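Local coordinates for protein heat-inducible transcription repressor HrcA (Thermotoga maritima, PDB 1STZ) that probably represses class I heat-shock operons such as grpE-dnaK-dnaJ and groELS by binding DNA, preventing their heat-shock induction, at residues V37-V42 / T54-M59; D242-L247 / S309-Y314; I271-G276 / K286-S291. All coordinates share one frame; numbering follows the deposited sequence.

Interaction 1: V37-V42 / T54-M59; sequences VSSQRV and TIRNDM
Ser39 lies at the centre of the contact between the start of helix 39-45 and the N-terminal half of helix 52-64, flanked by an apolar pair, Val42 and Ile55, and by Met59. Val42 and Ile55 meet tip to tip, CG2 of Val42 lying 3.6 Å from CG2 of Ile55. The Ile55 branch stands anti to its backbone N, which directs it at the first turn of the other helix; there it also touches CA of Ser39 at 3.8 Å. The same two side chains pack on Ile26 and Val22 of helix 17-33, so helices 17-33, 39-45 and 52-64 pack together here.

Thioether and backbone meet at the other end. Met59 runs extended as far as SD and then bends at chi3 (82°), bringing CE to 3.2 Å from the carbonyl O of Val37 and leaving SD beside the backbone N of Ser39, where the helix begins.

No hydrogen bond crosses between the helices; the polar groups work locally. Ser38 OG caps the helix by accepting from Arg41 N at 3.2 Å. The hydroxyl of Ser39, held in the crowded position between backbone N and carbonyl carbon, donates to a lone pair of Gln40 OE1 over a very short 2.4 Å, and Ser52 OG is a second partner of that oxygen. Toward the second helix Ser39 OG meets only the aliphatic shaft of Arg56, 3.5 Å from its CG.

Asp58, in a salt bridge with Arg18, ties helix 52-64 to the first helix. A short helix 39-45 set against helix 52-64, with the strand pair 68-69 and 78-79 following, is characteristic of a winged helix-turn-helix, in which the second of these helices is probably the recognition helix for DNA.

Interaction 2: D242-L247 / S309-Y314; sequences DETLTL and SKVTKY
An Asx turn and an ST turn are joined hydroxyl to hydroxyl: Thr244 OG1 and Ser309 OG are hydrogen-bonded at 2.9 Å. The Asx turn starts at Asp242, within a type I beta turn from Asp242 to Leu245; the ST turn starts at Ser309. Both belong to the C-terminal, GAF-related part of HrcA, where the chain leaves helix 236-241 and where strand 299-309 gives way to helix 314-334.

Asp242 OD1 is gripped by two donors of Thr244, its OG1 at 2.6 Å and its backbone N at 3.1 Å, both coming from above the carboxylate plane. Thr244 OG1 can reach the carboxylate because it occupies the crowded position between backbone N and carbonyl carbon (chi1 58°). Ser309 OG, anti to its own backbone N (chi1 175°), faces this hydroxyl and accepts from Val311 N on its other side, so the two turns are linked through a short run of polar contacts. The carboxylate's negative charge would probably polarise these groups.

Around the hydroxyls the packing is modest. Leu245 leaves the backbone to one side, but its end turns in and brings CD2 to 4.1 Å from Ser309 CB, and Thr244 CG2 comes to 4.2 Å from Val311 CB. Leu245 also rests on Phe287 of the central sheet, Val311 on Tyr30 of helix 17-33; Leu247 packs on Leu245 of the second subunit, placing this junction beside the dimer contact.

The other carboxylate oxygen, Asp242 OD2, reaches the 309-314 segment through two waters. One bridges Asp242 OD2 and Ser309 N, accepting from the latter, while the second donates both to Asp242 OD2, at 2.7 Å, and to the carbonyl O of Val311.

Interaction 3: I271-G276 / K286-S291; sequences ITVRIG and KFAVFS
Strands 272-275 and 287-291 pair antiparallel, at 164° between their directions, as the two arms of a beta hairpin at one margin of the five-stranded antiparallel sheet of the C-terminal domain. Thr272 with Ser291 and Arg274 with Val289 are hydrogen-bonded pairs, each closed by two N-H...O=C bonds; the shortest of these four runs from Val289 N to Arg274 O, 2.9 Å. A fifth bond, Gly276 N to Phe287 O, follows these four. CA-H...O contacts fill the intervals, as from Phe290 CA to Thr272 O.

On the face carrying Val273 and Phe290, the two side chains cross obliquely. Val273 CG2, anti to its backbone N, hangs over one face of the Phe290 ring, 3.8 Å from the centroid and 14° off the normal, a CH-pi contact. Ile271 CG2 approaches the same ring at its edge, and further along the same face Ile275 CG1 meets Ala288 CB.

The next shell holds this face. Tyr88 and Leu84 of helix 81-94 pack on Val273 and Ile275, and Tyr314 of helix 314-334 lies against Ala288. On the inner side, strand 287-296 is fixed by backbone bonds of Ala288 and Phe290 to strand 299-309. Arg274, on the other face, turns its end away to donate NE to Leu266 O.

On that face the hydroxyls Thr272 OG1 and Ser291 OG stay 3.7 Å apart, spanned by two waters. One lies 2.6 Å from Ser291 OG and donates to the carbonyl O of Val289.

Along the chain interaction 1 comes first, within the helix-turn-helix; 242-247 then opens interaction 2, both strands of interaction 3 follow, and 309-314 closes it. Interactions 2 and 3 share the C-terminal domain, their centres 12 Å apart. They touch directly: Lys310 N probably bonds to Lys286 O, Lys286 NZ bonds to Thr244 O, and Tyr314 OH packs on Ile275 and Ala288. The segment 309-314 thus carries on from the strand next to the hairpin. Interaction 1 lies apart, its centre 24 Å from that of interaction 2, yet helix 17-33 lies between the probable DNA-binding helices and the C-terminal domain, touching both.

Interaction 1: V37-V42 / T54-M59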
ATOM      1  N   VAL A  37      20.252  25.743  16.646  1.00 19.59           N
ATOM      2  CA  VAL A  37      21.267  24.723  16.883  1.00 19.49           C
ATOM      3  C   VAL A  37      22.579  25.342  17.359  1.00 19.70           C
ATOM      4  O   VAL A  37      23.211  26.119  16.637  1.00 19.48           O
ATOM      5  CB  VAL A  37      21.540  23.900  15.609  1.00 19.52           C
ATOM      6  CG1 VAL A  37      22.562  22.809  15.882  1.00 19.68           C
ATOM      7  CG2 VAL A  37      20.237  23.301  15.047  1.00 18.92           C
ATOM      8  N   SER A  38      22.989  24.978  18.571  1.00 19.91           N
ATOM      9  CA  SER A  38      24.213  25.505  19.162  1.00 20.39           C
ATOM     10  C   SER A  38      25.446  24.698  18.759  1.00 20.56           C
ATOM     11  O   SER A  38      25.330  23.619  18.189  1.00 20.61           O
ATOM     12  CB  SER A  38      24.090  25.509  20.677  1.00 20.34           C
ATOM     13  OG  SER A  38      24.048  24.182  21.176  1.00 21.38           O
ATOM     14  N   SER A  39      26.624  25.239  19.062  1.00 20.76           N
ATOM     15  CA  SER A  39      27.889  24.536  18.852  1.00 20.99           C
ATOM     16  C   SER A  39      27.904  23.195  19.597  1.00 21.37           C
ATOM     17  O   SER A  39      28.297  22.160  19.043  1.00 21.20           O
ATOM     18  CB  SER A  39      29.053  25.402  19.343  1.00 21.13           C
ATOM     19  OG  SER A  39      28.930  25.682  20.735  1.00 20.88           O
ATOM     20  N   GLN A  40      27.459  23.226  20.854  1.00 21.69           N
ATOM     21  CA  GLN A  40      27.394  22.030  21.687  1.00 21.94           C
ATOM     22  C   GLN A  40      26.468  20.973  21.092  1.00 21.98           C
ATOM     23  O   GLN A  40      26.719  19.780  21.255  1.00 22.04           O
ATOM     24  CB  GLN A  40      26.935  22.365  23.117  1.00 22.14           C
ATOM     25  CG  GLN A  40      27.660  23.538  23.797  1.00 22.68           C
ATOM     26  CD  GLN A  40      29.152  23.612  23.480  1.00 23.27           C
ATOM     27  OE1 GLN A  40      29.549  24.164  22.449  1.00 23.75           O
ATOM     28  NE2 GLN A  40      29.976  23.070  24.368  1.00 23.51           N
ATOM     29  N   ARG A  41      25.403  21.405  20.414  1.00 21.94           N
ATOM     30  CA  ARG A  41      24.478  20.468  19.778  1.00 22.01           C
ATOM     31  C   ARG A  41      25.152  19.744  18.623  1.00 21.92           C
ATOM     32  O   ARG A  41      25.018  18.528  18.510  1.00 21.81           O
ATOM     33  CB  ARG A  41      23.204  21.160  19.261  1.00 22.24           C
ATOM     34  CG  ARG A  41      22.106  21.384  20.316  1.00 22.89           C
ATOM     35  CD  ARG A  41      21.251  20.157  20.706  1.00 23.51           C
ATOM     36  NE  ARG A  41      21.278  19.058  19.730  1.00 23.71           N
ATOM     37  CZ  ARG A  41      21.143  17.764  20.041  1.00 23.89           C
ATOM     38  NH1 ARG A  41      20.951  17.369  21.297  1.00 24.10           N
ATOM     39  NH2 ARG A  41      21.199  16.849  19.083  1.00 24.48           N
ATOM     40  N   VAL A  42      25.874  20.473  17.768  1.00 21.76           N
ATOM     41  CA  VAL A  42      26.427  19.852  16.555  1.00 22.00           C
ATOM     42  C   VAL A  42      27.482  18.798  16.903  1.00 22.27           C
ATOM     43  O   VAL A  42      27.634  17.817  16.185  1.00 22.10           O
ATOM     44  CB  VAL A  42      26.965  20.872  15.470  1.00 21.82           C
ATOM     45  CG1 VAL A  42      26.294  22.227  15.572  1.00 21.44           C
ATOM     46  CG2 VAL A  42      28.477  21.012  15.506  1.00 21.90           C
ATOM     47  N   THR A  54      36.193  25.732  18.188  1.00 23.96           N
ATOM     48  CA  THR A  54      36.395  25.668  16.742  1.00 23.45           C
ATOM     49  C   THR A  54      35.074  25.696  15.998  1.00 23.10           C
ATOM     50  O   THR A  54      34.983  26.296  14.931  1.00 22.89           O
ATOM     51  CB  THR A  54      37.178  24.387  16.362  1.00 23.49           C
ATOM     52  OG1 THR A  54      38.478  24.408  16.971  1.00 23.11           O
ATOM     53  CG2 THR A  54      37.468  24.329  14.861  1.00 23.17           C
ATOM     54  N   ILE A  55      34.059  25.048  16.568  1.00 22.77           N
ATOM     55  CA  ILE A  55      32.733  24.983  15.950  1.00 22.41           C
ATOM     56  C   ILE A  55      32.050  26.345  15.982  1.00 22.27           C
ATOM     57  O   ILE A  55      31.374  26.719  15.033  1.00 22.16           O
ATOM     58  CB  ILE A  55      31.832  23.932  16.660  1.00 22.37           C
ATOM     59  CG1 ILE A  55      32.445  22.524  16.589  1.00 22.37           C
ATOM     60  CG2 ILE A  55      30.429  23.930  16.067  1.00 21.76           C
ATOM     61  CD1 ILE A  55      32.523  21.916  15.212  1.00 22.11           C
ATOM     62  N   ARG A  56      32.215  27.073  17.081  1.00 22.25           N
ATOM     63  CA  ARG A  56      31.661  28.418  17.206  1.00 22.45           C
ATOM     64  C   ARG A  56      32.300  29.376  16.203  1.00 22.46           C
ATOM     65  O   ARG A  56      31.621  30.242  15.654  1.00 22.30           O
ATOM     66  CB  ARG A  56      31.869  28.965  18.617  1.00 22.32           C
ATOM     67  CG  ARG A  56      31.005  28.317  19.689  1.00 22.93           C
ATOM     68  CD  ARG A  56      31.276  28.874  21.093  1.00 24.18           C
ATOM     69  NE  ARG A  56      31.161  30.334  21.085  1.00 25.11           N
ATOM     70  CZ  ARG A  56      32.036  31.201  21.596  1.00 24.99           C
ATOM     71  NH1 ARG A  56      33.139  30.797  22.223  1.00 26.21           N
ATOM     72  NH2 ARG A  56      31.792  32.504  21.488  1.00 24.96           N
ATOM     73  N   ASN A  57      33.608  29.220  15.988  1.00 22.57           N
ATOM     74  CA  ASN A  57      34.345  30.018  15.006  1.00 22.58           C
ATOM     75  C   ASN A  57      33.877  29.739  13.584  1.00 22.57           C
ATOM     76  O   ASN A  57      33.862  30.630  12.744  1.00 22.19           O
ATOM     77  CB  ASN A  57      35.849  29.737  15.089  1.00 22.51           C
ATOM     78  CG  ASN A  57      36.533  30.537  16.172  1.00 22.85           C
ATOM     79  OD1 ASN A  57      37.059  29.975  17.135  1.00 23.33           O
ATOM     80  ND2 ASN A  57      36.543  31.856  16.017  1.00 22.76           N
ATOM     81  N   ASP A  58      33.527  28.484  13.322  1.00 22.78           N
ATOM     82  CA  ASP A  58      32.977  28.086  12.032  1.00 23.06           C
ATOM     83  C   ASP A  58      31.587  28.670  11.868  1.00 22.65           C
ATOM     84  O   ASP A  58      31.216  29.086  10.778  1.00 22.37           O
ATOM     85  CB  ASP A  58      32.898  26.563  11.921  1.00 23.22           C
ATOM     86  CG  ASP A  58      34.251  25.906  11.959  1.00 24.20           C
ATOM     87  OD1 ASP A  58      35.263  26.596  11.715  1.00 26.28           O
ATOM     88  OD2 ASP A  58      34.399  24.696  12.239  1.00 26.22           O
ATOM     89  N   MET A  59      30.832  28.699  12.965  1.00 22.56           N
ATOM     90  CA  MET A  59      29.485  29.250  12.981  1.00 22.36           C
ATOM     91  C   MET A  59      29.480  30.772  12.813  1.00 22.39           C
ATOM     92  O   MET A  59      28.506  31.335  12.308  1.00 22.43           O
ATOM     93  CB  MET A  59      28.758  28.844  14.265  1.00 22.31           C
ATOM     94  CG  MET A  59      28.274  27.384  14.220  1.00 22.71           C
ATOM     95  SD  MET A  59      27.716  26.711  15.779  1.00 20.86           S
ATOM     96  CE  MET A  59      26.085  27.337  15.800  1.00 22.18           C
TER

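Interaction 2: D242-L247 / S309-Y314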
ATOM      1  N   ASP A 242       1.425  21.486  10.356  1.00 27.59           N
ATOM      2  CA  ASP A 242       2.805  21.954  10.409  1.00 28.20           C
ATOM      3  C   ASP A 242       3.000  23.240  11.242  1.00 28.02           C
ATOM      4  O   ASP A 242       2.629  24.347  10.824  1.00 27.10           O
ATOM      5  CB  ASP A 242       3.284  22.171   8.979  1.00 28.61           C
ATOM      6  CG  ASP A 242       4.765  22.270   8.882  1.00 31.40           C
ATOM      7  OD1 ASP A 242       5.377  22.692   9.893  1.00 33.25           O
ATOM      8  OD2 ASP A 242       5.397  21.946   7.839  1.00 34.62           O
ATOM      9  N   GLU A 243       3.651  23.082  12.394  1.00 28.42           N
ATOM     10  CA  GLU A 243       3.781  24.141  13.389  1.00 28.72           C
ATOM     11  C   GLU A 243       4.594  25.330  12.909  1.00 27.95           C
ATOM     12  O   GLU A 243       4.506  26.404  13.479  1.00 27.87           O
ATOM     13  CB  GLU A 243       4.402  23.597  14.692  1.00 29.36           C
ATOM     14  CG  GLU A 243       3.723  24.102  15.962  1.00 32.66           C
ATOM     15  CD  GLU A 243       4.318  25.399  16.527  1.00 37.06           C
ATOM     16  OE1 GLU A 243       5.557  25.622  16.454  1.00 40.57           O
ATOM     17  OE2 GLU A 243       3.533  26.200  17.091  1.00 40.05           O
ATOM     18  N   THR A 244       5.385  25.131  11.862  1.00 27.62           N
ATOM     19  CA  THR A 244       6.188  26.200  11.285  1.00 27.13           C
ATOM     20  C   THR A 244       5.402  27.145  10.380  1.00 25.90           C
ATOM     21  O   THR A 244       5.949  28.152   9.949  1.00 26.14           O
ATOM     22  CB  THR A 244       7.402  25.593  10.508  1.00 27.93           C
ATOM     23  OG1 THR A 244       6.957  24.692   9.468  1.00 29.21           O
ATOM     24  CG2 THR A 244       8.242  24.697  11.439  1.00 27.97           C
ATOM     25  N   LEU A 245       4.132  26.841  10.094  1.00 23.65           N
ATOM     26  CA  LEU A 245       3.322  27.657   9.195  1.00 22.22           C
ATOM     27  C   LEU A 245       2.208  28.335   9.981  1.00 21.61           C
ATOM     28  O   LEU A 245       1.667  27.761  10.941  1.00 22.16           O
ATOM     29  CB  LEU A 245       2.735  26.795   8.064  1.00 21.67           C
ATOM     30  CG  LEU A 245       3.709  26.142   7.086  1.00 21.55           C
ATOM     31  CD1 LEU A 245       2.979  25.206   6.108  1.00 22.29           C
ATOM     32  CD2 LEU A 245       4.520  27.187   6.319  1.00 22.43           C
ATOM     33  N   THR A 246       1.867  29.561   9.599  1.00 20.37           N
ATOM     34  CA  THR A 246       0.778  30.282  10.248  1.00 19.60           C
ATOM     35  C   THR A 246      -0.451  30.253   9.352  1.00 18.89           C
ATOM     36  O   THR A 246      -0.369  29.890   8.186  1.00 18.80           O
ATOM     37  CB  THR A 246       1.150  31.751  10.513  1.00 19.59           C
ATOM     38  OG1 THR A 246       1.407  32.408   9.266  1.00 18.37           O
ATOM     39  CG2 THR A 246       2.460  31.880  11.329  1.00 20.68           C
ATOM     40  N   LEU A 247      -1.564  30.670   9.921  1.00 19.08           N
ATOM     41  CA  LEU A 247      -2.828  30.836   9.219  1.00 19.51           C
ATOM     42  C   LEU A 247      -2.662  31.769   8.030  1.00 19.31           C
ATOM     43  O   LEU A 247      -3.151  31.479   6.943  1.00 18.66           O
ATOM     44  CB  LEU A 247      -3.886  31.400  10.164  1.00 19.47           C
ATOM     45  CG  LEU A 247      -5.337  30.973  10.005  1.00 22.02           C
ATOM     46  CD1 LEU A 247      -6.256  31.879  10.830  1.00 23.52           C
ATOM     47  CD2 LEU A 247      -5.765  30.958   8.571  1.00 24.55           C
ATOM     48  N   SER A 309       6.254  23.629   4.071  1.00 17.49           N
ATOM     49  CA  SER A 309       7.196  24.473   4.783  1.00 17.53           C
ATOM     50  C   SER A 309       8.614  24.267   4.222  1.00 17.29           C
ATOM     51  O   SER A 309       8.979  23.162   3.799  1.00 17.28           O
ATOM     52  CB  SER A 309       7.207  24.143   6.263  1.00 17.50           C
ATOM     53  OG  SER A 309       8.206  24.903   6.907  1.00 17.58           O
ATOM     54  N   LYS A 310       9.409  25.328   4.224  1.00 17.11           N
ATOM     55  CA  LYS A 310      10.827  25.218   3.851  1.00 16.98           C
ATOM     56  C   LYS A 310      11.648  24.500   4.908  1.00 17.09           C
ATOM     57  O   LYS A 310      12.789  24.137   4.646  1.00 17.01           O
ATOM     58  CB  LYS A 310      11.443  26.591   3.525  1.00 16.60           C
ATOM     59  CG  LYS A 310      11.524  27.580   4.648  1.00 15.81           C
ATOM     60  CD  LYS A 310      12.121  28.888   4.124  1.00 16.23           C
ATOM     61  CE  LYS A 310      12.033  30.031   5.146  1.00 16.00           C
ATOM     62  NZ  LYS A 310      12.510  31.299   4.519  1.00 14.84           N
ATOM     63  N   VAL A 311      11.069  24.329   6.100  1.00 17.49           N
ATOM     64  CA  VAL A 311      11.613  23.464   7.135  1.00 18.26           C
ATOM     65  C   VAL A 311      11.058  22.066   6.915  1.00 18.14           C
ATOM     66  O   VAL A 311      10.051  21.673   7.503  1.00 18.38           O
ATOM     67  CB  VAL A 311      11.289  23.972   8.575  1.00 18.88           C
ATOM     68  CG1 VAL A 311      12.074  23.172   9.604  1.00 20.04           C
ATOM     69  CG2 VAL A 311      11.585  25.480   8.709  1.00 19.72           C
ATOM     70  N   THR A 312      11.700  21.325   6.019  1.00 17.91           N
ATOM     71  CA  THR A 312      11.168  20.043   5.570  1.00 17.99           C
ATOM     72  C   THR A 312      12.289  19.100   5.180  1.00 18.73           C
ATOM     73  O   THR A 312      13.440  19.516   4.994  1.00 20.32           O
ATOM     74  CB  THR A 312      10.193  20.283   4.380  1.00 17.76           C
ATOM     75  OG1 THR A 312       9.560  19.061   3.981  1.00 18.29           O
ATOM     76  CG2 THR A 312      10.933  20.753   3.118  1.00 15.84           C
ATOM     77  N   LYS A 313      11.962  17.832   5.039  1.00 19.22           N
ATOM     78  CA  LYS A 313      12.944  16.826   4.655  1.00 19.81           C
ATOM     79  C   LYS A 313      13.148  16.822   3.144  1.00 20.15           C
ATOM     80  O   LYS A 313      12.453  16.096   2.434  1.00 20.47           O
ATOM     81  CB  LYS A 313      12.466  15.457   5.141  1.00 20.47           C
ATOM     82  CG  LYS A 313      12.381  15.351   6.674  1.00 22.31           C
ATOM     83  CD  LYS A 313      11.898  13.981   7.110  1.00 26.13           C
ATOM     84  CE  LYS A 313      12.321  13.644   8.548  1.00 28.60           C
ATOM     85  NZ  LYS A 313      11.870  12.269   8.939  1.00 29.83           N
ATOM     86  N   TYR A 314      14.098  17.637   2.662  1.00 19.87           N
ATOM     87  CA  TYR A 314      14.288  17.872   1.237  1.00 19.89           C
ATOM     88  C   TYR A 314      14.611  16.605   0.431  1.00 20.67           C
ATOM     89  O   TYR A 314      14.109  16.445  -0.672  1.00 20.66           O
ATOM     90  CB  TYR A 314      15.359  18.951   0.987  1.00 19.59           C
ATOM     91  CG  TYR A 314      14.861  20.361   1.306  1.00 18.72           C
ATOM     92  CD1 TYR A 314      15.022  20.914   2.579  1.00 17.09           C
ATOM     93  CD2 TYR A 314      14.221  21.124   0.335  1.00 17.46           C
ATOM     94  CE1 TYR A 314      14.552  22.208   2.872  1.00 17.37           C
ATOM     95  CE2 TYR A 314      13.755  22.398   0.607  1.00 18.15           C
ATOM     96  CZ  TYR A 314      13.914  22.931   1.875  1.00 18.28           C
ATOM     97  OH  TYR A 314      13.420  24.182   2.101  1.00 19.40           O
TER
HETATM   98  O   HOH W   1       5.005  21.232   5.257  1.00 26.50           O
HETATM   99  O   HOH W   2       7.636  20.457   8.133  1.00 49.87           O

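Interaction 3: I271-G276 / K286-S291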
ATOM      1  N   ILE A 271      13.085  18.790 -12.874  1.00 23.03           N
ATOM      2  CA  ILE A 271      12.625  18.959 -11.517  1.00 23.38           C
ATOM      3  C   ILE A 271      13.516  19.967 -10.775  1.00 22.93           C
ATOM      4  O   ILE A 271      14.731  19.849 -10.811  1.00 23.07           O
ATOM      5  CB  ILE A 271      12.605  17.590 -10.805  1.00 23.57           C
ATOM      6  CG1 ILE A 271      11.605  16.668 -11.514  1.00 25.55           C
ATOM      7  CG2 ILE A 271      12.288  17.761  -9.325  1.00 23.47           C
ATOM      8  CD1 ILE A 271      11.633  15.246 -11.033  1.00 27.83           C
ATOM      9  N   THR A 272      12.901  20.969 -10.150  1.00 22.29           N
ATOM     10  CA  THR A 272      13.614  21.944  -9.318  1.00 22.23           C
ATOM     11  C   THR A 272      12.882  22.192  -8.012  1.00 21.24           C
ATOM     12  O   THR A 272      11.695  21.845  -7.849  1.00 21.23           O
ATOM     13  CB  THR A 272      13.767  23.324 -10.042  1.00 22.45           C
ATOM     14  OG1 THR A 272      12.475  23.841 -10.380  1.00 23.93           O
ATOM     15  CG2 THR A 272      14.505  23.225 -11.395  1.00 22.98           C
ATOM     16  N   VAL A 273      13.589  22.818  -7.081  1.00 20.07           N
ATOM     17  CA  VAL A 273      12.968  23.371  -5.890  1.00 19.44           C
ATOM     18  C   VAL A 273      13.235  24.871  -5.817  1.00 18.74           C
ATOM     19  O   VAL A 273      14.285  25.331  -6.218  1.00 19.76           O
ATOM     20  CB  VAL A 273      13.453  22.644  -4.589  1.00 19.67           C
ATOM     21  CG1 VAL A 273      14.898  23.038  -4.223  1.00 20.16           C
ATOM     22  CG2 VAL A 273      12.522  22.940  -3.451  1.00 19.57           C
ATOM     23  N   ARG A 274      12.247  25.625  -5.376  1.00 18.07           N
ATOM     24  CA  ARG A 274      12.403  27.045  -5.071  1.00 18.81           C
ATOM     25  C   ARG A 274      12.132  27.193  -3.572  1.00 18.09           C
ATOM     26  O   ARG A 274      11.058  26.840  -3.108  1.00 18.01           O
ATOM     27  CB  ARG A 274      11.444  27.896  -5.894  1.00 18.27           C
ATOM     28  CG  ARG A 274      11.884  27.960  -7.360  1.00 18.96           C
ATOM     29  CD  ARG A 274      10.997  28.829  -8.213  1.00 19.35           C
ATOM     30  NE  ARG A 274      11.490  28.974  -9.568  1.00 18.64           N
ATOM     31  CZ  ARG A 274      12.479  29.780  -9.947  1.00 20.38           C
ATOM     32  NH1 ARG A 274      13.117  30.576  -9.086  1.00 19.60           N
ATOM     33  NH2 ARG A 274      12.823  29.794 -11.224  1.00 20.48           N
ATOM     34  N   ILE A 275      13.137  27.669  -2.843  1.00 17.65           N
ATOM     35  CA  ILE A 275      13.100  27.786  -1.391  1.00 17.61           C
ATOM     36  C   ILE A 275      12.965  29.250  -1.006  1.00 17.57           C
ATOM     37  O   ILE A 275      13.751  30.090  -1.437  1.00 17.04           O
ATOM     38  CB  ILE A 275      14.403  27.157  -0.777  1.00 17.98           C
ATOM     39  CG1 ILE A 275      14.475  25.668  -1.089  1.00 17.50           C
ATOM     40  CG2 ILE A 275      14.456  27.360   0.724  1.00 17.26           C
ATOM     41  CD1 ILE A 275      15.850  25.058  -0.955  1.00 19.10           C
ATOM     42  N   GLY A 276      11.958  29.551  -0.196  1.00 17.80           N
ATOM     43  CA  GLY A 276      11.770  30.883   0.368  1.00 18.82           C
ATOM     44  C   GLY A 276      11.779  32.025  -0.638  1.00 19.27           C
ATOM     45  O   GLY A 276      10.910  32.129  -1.501  1.00 19.42           O
ATOM     46  N   LYS A 286       7.776  31.532   3.566  1.00 19.07           N
ATOM     47  CA  LYS A 286       7.848  30.388   4.496  1.00 19.59           C
ATOM     48  C   LYS A 286       7.858  29.020   3.842  1.00 18.85           C
ATOM     49  O   LYS A 286       8.073  28.022   4.531  1.00 18.84           O
ATOM     50  CB  LYS A 286       6.676  30.408   5.470  1.00 19.40           C
ATOM     51  CG  LYS A 286       6.596  31.688   6.267  1.00 22.43           C
ATOM     52  CD  LYS A 286       7.561  31.703   7.412  1.00 25.03           C
ATOM     53  CE  LYS A 286       6.783  31.805   8.723  1.00 28.75           C
ATOM     54  NZ  LYS A 286       5.980  30.596   8.987  1.00 29.04           N
ATOM     55  N   PHE A 287       7.626  28.974   2.528  1.00 18.80           N
ATOM     56  CA  PHE A 287       7.453  27.720   1.769  1.00 17.68           C
ATOM     57  C   PHE A 287       8.672  27.348   0.937  1.00 18.35           C
ATOM     58  O   PHE A 287       9.537  28.184   0.677  1.00 18.10           O
ATOM     59  CB  PHE A 287       6.271  27.880   0.806  1.00 17.34           C
ATOM     60  CG  PHE A 287       4.949  28.035   1.498  1.00 16.53           C
ATOM     61  CD1 PHE A 287       4.420  29.300   1.757  1.00 16.24           C
ATOM     62  CD2 PHE A 287       4.236  26.929   1.893  1.00 13.83           C
ATOM     63  CE1 PHE A 287       3.206  29.448   2.398  1.00 15.87           C
ATOM     64  CE2 PHE A 287       2.998  27.075   2.557  1.00 14.05           C
ATOM     65  CZ  PHE A 287       2.488  28.318   2.789  1.00 16.79           C
ATOM     66  N   ALA A 288       8.729  26.072   0.571  1.00 17.90           N
ATOM     67  CA  ALA A 288       9.493  25.561  -0.548  1.00 18.02           C
ATOM     68  C   ALA A 288       8.491  24.913  -1.534  1.00 18.33           C
ATOM     69  O   ALA A 288       7.469  24.330  -1.112  1.00 19.38           O
ATOM     70  CB  ALA A 288      10.481  24.544  -0.072  1.00 17.73           C
ATOM     71  N   VAL A 289       8.766  25.030  -2.829  1.00 18.13           N
ATOM     72  CA  VAL A 289       7.981  24.341  -3.860  1.00 18.55           C
ATOM     73  C   VAL A 289       8.849  23.487  -4.748  1.00 17.67           C
ATOM     74  O   VAL A 289       9.787  23.986  -5.335  1.00 17.56           O
ATOM     75  CB  VAL A 289       7.344  25.295  -4.890  1.00 19.14           C
ATOM     76  CG1 VAL A 289       6.019  24.714  -5.407  1.00 19.24           C
ATOM     77  CG2 VAL A 289       7.259  26.676  -4.405  1.00 21.90           C
ATOM     78  N   PHE A 290       8.513  22.221  -4.878  1.00 18.21           N
ATOM     79  CA  PHE A 290       9.040  21.377  -5.943  1.00 18.89           C
ATOM     80  C   PHE A 290       8.107  21.469  -7.130  1.00 18.28           C
ATOM     81  O   PHE A 290       6.897  21.439  -6.986  1.00 19.27           O
ATOM     82  CB  PHE A 290       9.146  19.919  -5.511  1.00 19.32           C
ATOM     83  CG  PHE A 290      10.355  19.625  -4.673  1.00 21.57           C
ATOM     84  CD1 PHE A 290      10.330  19.824  -3.329  1.00 23.40           C
ATOM     85  CD2 PHE A 290      11.523  19.172  -5.251  1.00 24.56           C
ATOM     86  CE1 PHE A 290      11.458  19.566  -2.544  1.00 23.84           C
ATOM     87  CE2 PHE A 290      12.645  18.910  -4.469  1.00 25.56           C
ATOM     88  CZ  PHE A 290      12.595  19.097  -3.118  1.00 24.06           C
ATOM     89  N   SER A 291       8.670  21.605  -8.304  1.00 18.22           N
ATOM     90  CA  SER A 291       7.877  21.630  -9.499  1.00 18.28           C
ATOM     91  C   SER A 291       8.543  20.836 -10.606  1.00 18.25           C
ATOM     92  O   SER A 291       9.764  20.604 -10.602  1.00 18.19           O
ATOM     93  CB  SER A 291       7.611  23.070  -9.919  1.00 18.86           C
ATOM     94  OG  SER A 291       8.807  23.725 -10.323  1.00 19.10           O
TER
HETATM   95  O   HOH W   3      10.702  22.776 -12.025  1.00 29.62           O
HETATM   96  O   HOH W   4      10.083  24.960  -8.414  1.00 31.88           O